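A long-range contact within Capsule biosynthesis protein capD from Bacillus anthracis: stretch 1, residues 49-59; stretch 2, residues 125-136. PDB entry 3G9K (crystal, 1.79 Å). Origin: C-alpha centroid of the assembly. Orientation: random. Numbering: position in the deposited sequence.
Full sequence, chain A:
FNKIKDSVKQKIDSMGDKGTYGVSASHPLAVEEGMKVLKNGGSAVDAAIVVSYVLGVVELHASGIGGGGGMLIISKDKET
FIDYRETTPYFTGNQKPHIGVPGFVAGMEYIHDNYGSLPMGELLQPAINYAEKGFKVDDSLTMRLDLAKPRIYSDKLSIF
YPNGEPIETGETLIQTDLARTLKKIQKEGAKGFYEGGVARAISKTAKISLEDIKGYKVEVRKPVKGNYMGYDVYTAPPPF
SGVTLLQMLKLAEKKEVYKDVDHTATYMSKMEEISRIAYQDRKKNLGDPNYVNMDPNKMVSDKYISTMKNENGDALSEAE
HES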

# COMPACT_ATOMS: atom_id res chain seq x y z
N ILE A 49 -6.79 -11.98 1.71
CA ILE A 49 -7.49 -11.75 2.96
C ILE A 49 -6.62 -12.24 4.10
O ILE A 49 -6.47 -11.57 5.15
N VAL A 50 -6.06 -13.42 3.91
CA VAL A 50 -5.13 -13.99 4.91
C VAL A 50 -3.92 -13.05 5.13
O VAL A 50 -3.57 -12.72 6.25
N VAL A 51 -3.28 -12.66 4.04
CA VAL A 51 -2.16 -11.73 4.06
C VAL A 51 -2.54 -10.41 4.72
O VAL A 51 -1.76 -9.88 5.49
N SER A 52 -3.70 -9.86 4.37
CA SER A 52 -4.08 -8.53 4.94
C SER A 52 -4.22 -8.60 6.45
O SER A 52 -3.66 -7.79 7.19
N TYR A 53 -4.92 -9.62 6.92
CA TYR A 53 -5.03 -9.82 8.37
C TYR A 53 -3.69 -10.14 9.13
O TYR A 53 -3.46 -9.68 10.24
N VAL A 54 -2.81 -10.95 8.54
CA VAL A 54 -1.50 -11.24 9.12
C VAL A 54 -0.63 -9.97 9.28
O VAL A 54 -0.05 -9.74 10.34
N LEU A 55 -0.63 -9.13 8.26
CA LEU A 55 0.08 -7.86 8.21
C LEU A 55 -0.44 -6.96 9.32
O LEU A 55 0.35 -6.30 10.01
N GLY A 56 -1.75 -6.97 9.56
CA GLY A 56 -2.35 -6.18 10.66
C GLY A 56 -1.84 -6.62 12.01
O GLY A 56 -1.81 -5.86 13.01
N VAL A 57 -1.43 -7.88 12.09
CA VAL A 57 -0.90 -8.40 13.36
C VAL A 57 0.62 -8.22 13.49
O VAL A 57 1.13 -7.74 14.50
N VAL A 58 1.36 -8.62 12.47
CA VAL A 58 2.81 -8.68 12.57
C VAL A 58 3.50 -7.41 12.05
O VAL A 58 4.69 -7.18 12.32
N GLU A 59 2.79 -6.64 11.24
CA GLU A 59 3.31 -5.39 10.73
C GLU A 59 2.38 -4.24 11.16
O GLU A 59 2.01 -3.40 10.36
N GLN A 125 -7.70 -17.36 10.73
CA GLN A 125 -7.01 -18.15 11.72
C GLN A 125 -5.49 -17.91 11.76
O GLN A 125 -4.93 -17.84 12.82
N PRO A 126 -4.82 -17.84 10.61
CA PRO A 126 -3.37 -17.58 10.77
C PRO A 126 -3.03 -16.28 11.55
O PRO A 126 -2.14 -16.28 12.38
N ALA A 127 -3.74 -15.20 11.25
CA ALA A 127 -3.56 -13.95 11.97
C ALA A 127 -3.82 -14.14 13.47
O ALA A 127 -3.04 -13.70 14.28
N ILE A 128 -4.92 -14.82 13.80
CA ILE A 128 -5.32 -15.09 15.15
C ILE A 128 -4.20 -15.83 15.88
O ILE A 128 -3.92 -15.51 17.02
N ASN A 129 -3.54 -16.79 15.21
CA ASN A 129 -2.46 -17.58 15.83
C ASN A 129 -1.25 -16.71 16.22
O ASN A 129 -0.69 -16.83 17.31
N TYR A 130 -0.87 -15.80 15.33
CA TYR A 130 0.21 -14.83 15.61
C TYR A 130 -0.17 -13.84 16.70
O TYR A 130 0.68 -13.49 17.51
N ALA A 131 -1.44 -13.45 16.77
CA ALA A 131 -1.92 -12.60 17.88
C ALA A 131 -1.82 -13.37 19.22
O ALA A 131 -1.28 -12.86 20.18
N GLU A 132 -2.30 -14.60 19.23
CA GLU A 132 -2.48 -15.35 20.47
C GLU A 132 -1.19 -16.00 20.91
O GLU A 132 -0.85 -15.94 22.10
N LYS A 133 -0.49 -16.63 19.96
CA LYS A 133 0.76 -17.34 20.25
C LYS A 133 1.98 -16.44 20.16
O LYS A 133 2.98 -16.71 20.80
N GLY A 134 1.92 -15.39 19.33
CA GLY A 134 3.01 -14.44 19.24
C GLY A 134 3.80 -14.57 17.96
O GLY A 134 3.58 -15.49 17.18
N PHE A 135 4.70 -13.61 17.73
CA PHE A 135 5.65 -13.66 16.62
C PHE A 135 6.91 -12.91 17.03
O PHE A 135 6.88 -12.10 17.94
N LYS A 136 8.03 -13.20 16.38
CA LYS A 136 9.30 -12.59 16.74
C LYS A 136 9.38 -11.20 16.16
O LYS A 136 9.24 -11.03 14.94

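Two nearly parallel helices, their axes inclined by 14° and 8.2 Å apart at closest approach, are held together mainly by apolar packing. Ala 127 explains the close fit: its CB points toward the first helix and lies 3.6 Å from Tyr 53 O and 3.9 Å from Val 54 N, so a methyl group rests directly on backbone, and the CA atoms of Val 54 and Ala 127 come within 4.4 Å. Tyr 53 (m) adds its CB, 3.8 Å from Ala 127 CB, while its ring leads away.

Valines line the rest of the contact, their short branched side chains packing closely on the second helix. Val 50 and Val 54, both t and pointing sideways, meet Pro 126: Val 50 CG1 is 4.2 Å from Pro 126 CG, and Val 54 CG2 is 4.2 Å from Pro 126 CB. Val 57 (t) points toward the second helix and divides its methyls, with CG2 4.0 Å from Ala 127 CB and CG1 3.8 Å from Tyr 130 CB. Tyr 130 (m) also receives Val 58 CG1, 4.0 Å from its CB; its hydroxyl is hydrogen-bonded elsewhere in the structure.

An aromatic contact closes the far end. Beyond Gly 134, whose positive phi suits glycine, Phe 135 (p) points its side chain toward the first helix. Val 58 CA sits over one face of its ring, 3.9 Å from the centroid, in a CH-pi contact, and Val 58 CG1 (chi1 m) lies 3.8 Å from Phe 135 CG.

No direct hydrogen bond joins the stretches. One water bridges them instead, accepting from Ala 127 N at 3.0 Å and donating weakly to Val 50 O at 3.3 Å. The helix is kinked here, and Ala 127 N has no bond to the preceding turn; the water accepts from it instead.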

# COMPACT_ATOMS: atom_id res chain seq x y z
CB ILE A 49 -8.86 -12.48 3.00
CG1 ILE A 49 -9.82 -11.81 2.02
CG2 ILE A 49 -9.39 -12.54 4.43
CD1 ILE A 49 -11.12 -12.60 1.65
CB VAL A 50 -4.64 -15.35 4.45
CG1 VAL A 50 -3.51 -15.79 5.30
CG2 VAL A 50 -5.81 -16.38 4.49
CB VAL A 51 -1.57 -11.49 2.64
CG1 VAL A 51 -0.59 -10.30 2.64
CG2 VAL A 51 -0.85 -12.76 2.08
CB SER A 52 -5.35 -8.00 4.34
OG SER A 52 -5.15 -7.71 3.00
CB TYR A 53 -6.11 -10.87 8.64
CG TYR A 53 -7.52 -10.33 8.83
CD1 TYR A 53 -8.48 -10.47 7.85
CD2 TYR A 53 -7.88 -9.74 10.03
CE1 TYR A 53 -9.82 -10.01 8.07
CE2 TYR A 53 -9.15 -9.29 10.23
CZ TYR A 53 -10.12 -9.41 9.25
OH TYR A 53 -11.36 -8.92 9.52
CB VAL A 54 -0.76 -12.33 8.26
CG1 VAL A 54 0.73 -12.36 8.58
CG2 VAL A 54 -1.46 -13.70 8.47
CB LEU A 55 -0.04 -7.20 6.83
CG LEU A 55 0.86 -7.82 5.74
CD1 LEU A 55 0.43 -7.23 4.42
CD2 LEU A 55 2.34 -7.61 6.04
CB VAL A 57 -1.27 -9.90 13.53
CG1 VAL A 57 -0.55 -10.47 14.73
CG2 VAL A 57 -2.79 -10.05 13.70
CB VAL A 58 3.38 -9.95 11.83
CG1 VAL A 58 2.73 -11.24 12.38
CG2 VAL A 58 3.18 -9.85 10.30
CB GLU A 59 3.43 -5.43 9.21
CG GLU A 59 4.37 -4.38 8.73
CD GLU A 59 4.38 -4.24 7.22
OE1 GLU A 59 3.28 -4.26 6.61
OE2 GLU A 59 5.48 -4.12 6.66
CB GLN A 125 -7.33 -19.66 11.61
CG GLN A 125 -6.93 -20.45 12.85
CD GLN A 125 -7.76 -20.08 14.06
OE1 GLN A 125 -8.98 -20.02 14.00
NE2 GLN A 125 -7.10 -19.85 15.15
CB PRO A 126 -2.88 -17.52 9.33
CG PRO A 126 -3.84 -18.39 8.59
CD PRO A 126 -5.17 -18.03 9.20
CB ALA A 127 -4.46 -12.89 11.43
CB ILE A 128 -6.66 -15.87 15.23
CG1 ILE A 128 -7.85 -14.99 14.82
CG2 ILE A 128 -6.89 -16.44 16.60
CD1 ILE A 128 -9.15 -15.80 14.58
CB ASN A 129 -2.00 -18.69 14.87
CG ASN A 129 -3.04 -19.82 14.67
OD1 ASN A 129 -2.93 -20.59 13.70
ND2 ASN A 129 -4.02 -19.92 15.57
CB TYR A 130 0.66 -14.08 14.35
CG TYR A 130 1.37 -14.93 13.31
CD1 TYR A 130 2.53 -15.64 13.62
CD2 TYR A 130 0.91 -14.98 12.00
CE1 TYR A 130 3.18 -16.41 12.67
CE2 TYR A 130 1.55 -15.74 11.06
CZ TYR A 130 2.69 -16.46 11.39
OH TYR A 130 3.31 -17.23 10.43
CB ALA A 131 -3.36 -12.15 17.65
CB GLU A 132 -3.50 -16.46 20.30
CG GLU A 132 -3.88 -17.13 21.60
CD GLU A 132 -5.24 -16.70 22.10
OE1 GLU A 132 -6.24 -17.07 21.43
OE2 GLU A 132 -5.32 -16.01 23.17
CB LYS A 133 0.92 -18.54 19.31
CG LYS A 133 -0.26 -19.49 19.27
CD LYS A 133 -0.51 -20.19 20.56
CE LYS A 133 -1.60 -21.26 20.43
NZ LYS A 133 -1.17 -22.44 19.58
CB PHE A 135 5.05 -13.01 15.37
CG PHE A 135 4.94 -11.54 15.46
CD1 PHE A 135 5.89 -10.71 14.86
CD2 PHE A 135 3.90 -10.96 16.15
CE1 PHE A 135 5.80 -9.34 14.96
CE2 PHE A 135 3.80 -9.59 16.25
CZ PHE A 135 4.78 -8.78 15.68
CB LYS A 136 10.48 -13.43 16.22
CG LYS A 136 10.98 -14.46 17.26
CD LYS A 136 12.35 -15.08 16.84
CE LYS A 136 13.52 -14.06 16.92
NZ LYS A 136 14.78 -14.46 16.21
O HOH W 1 -5.03 -14.42 8.69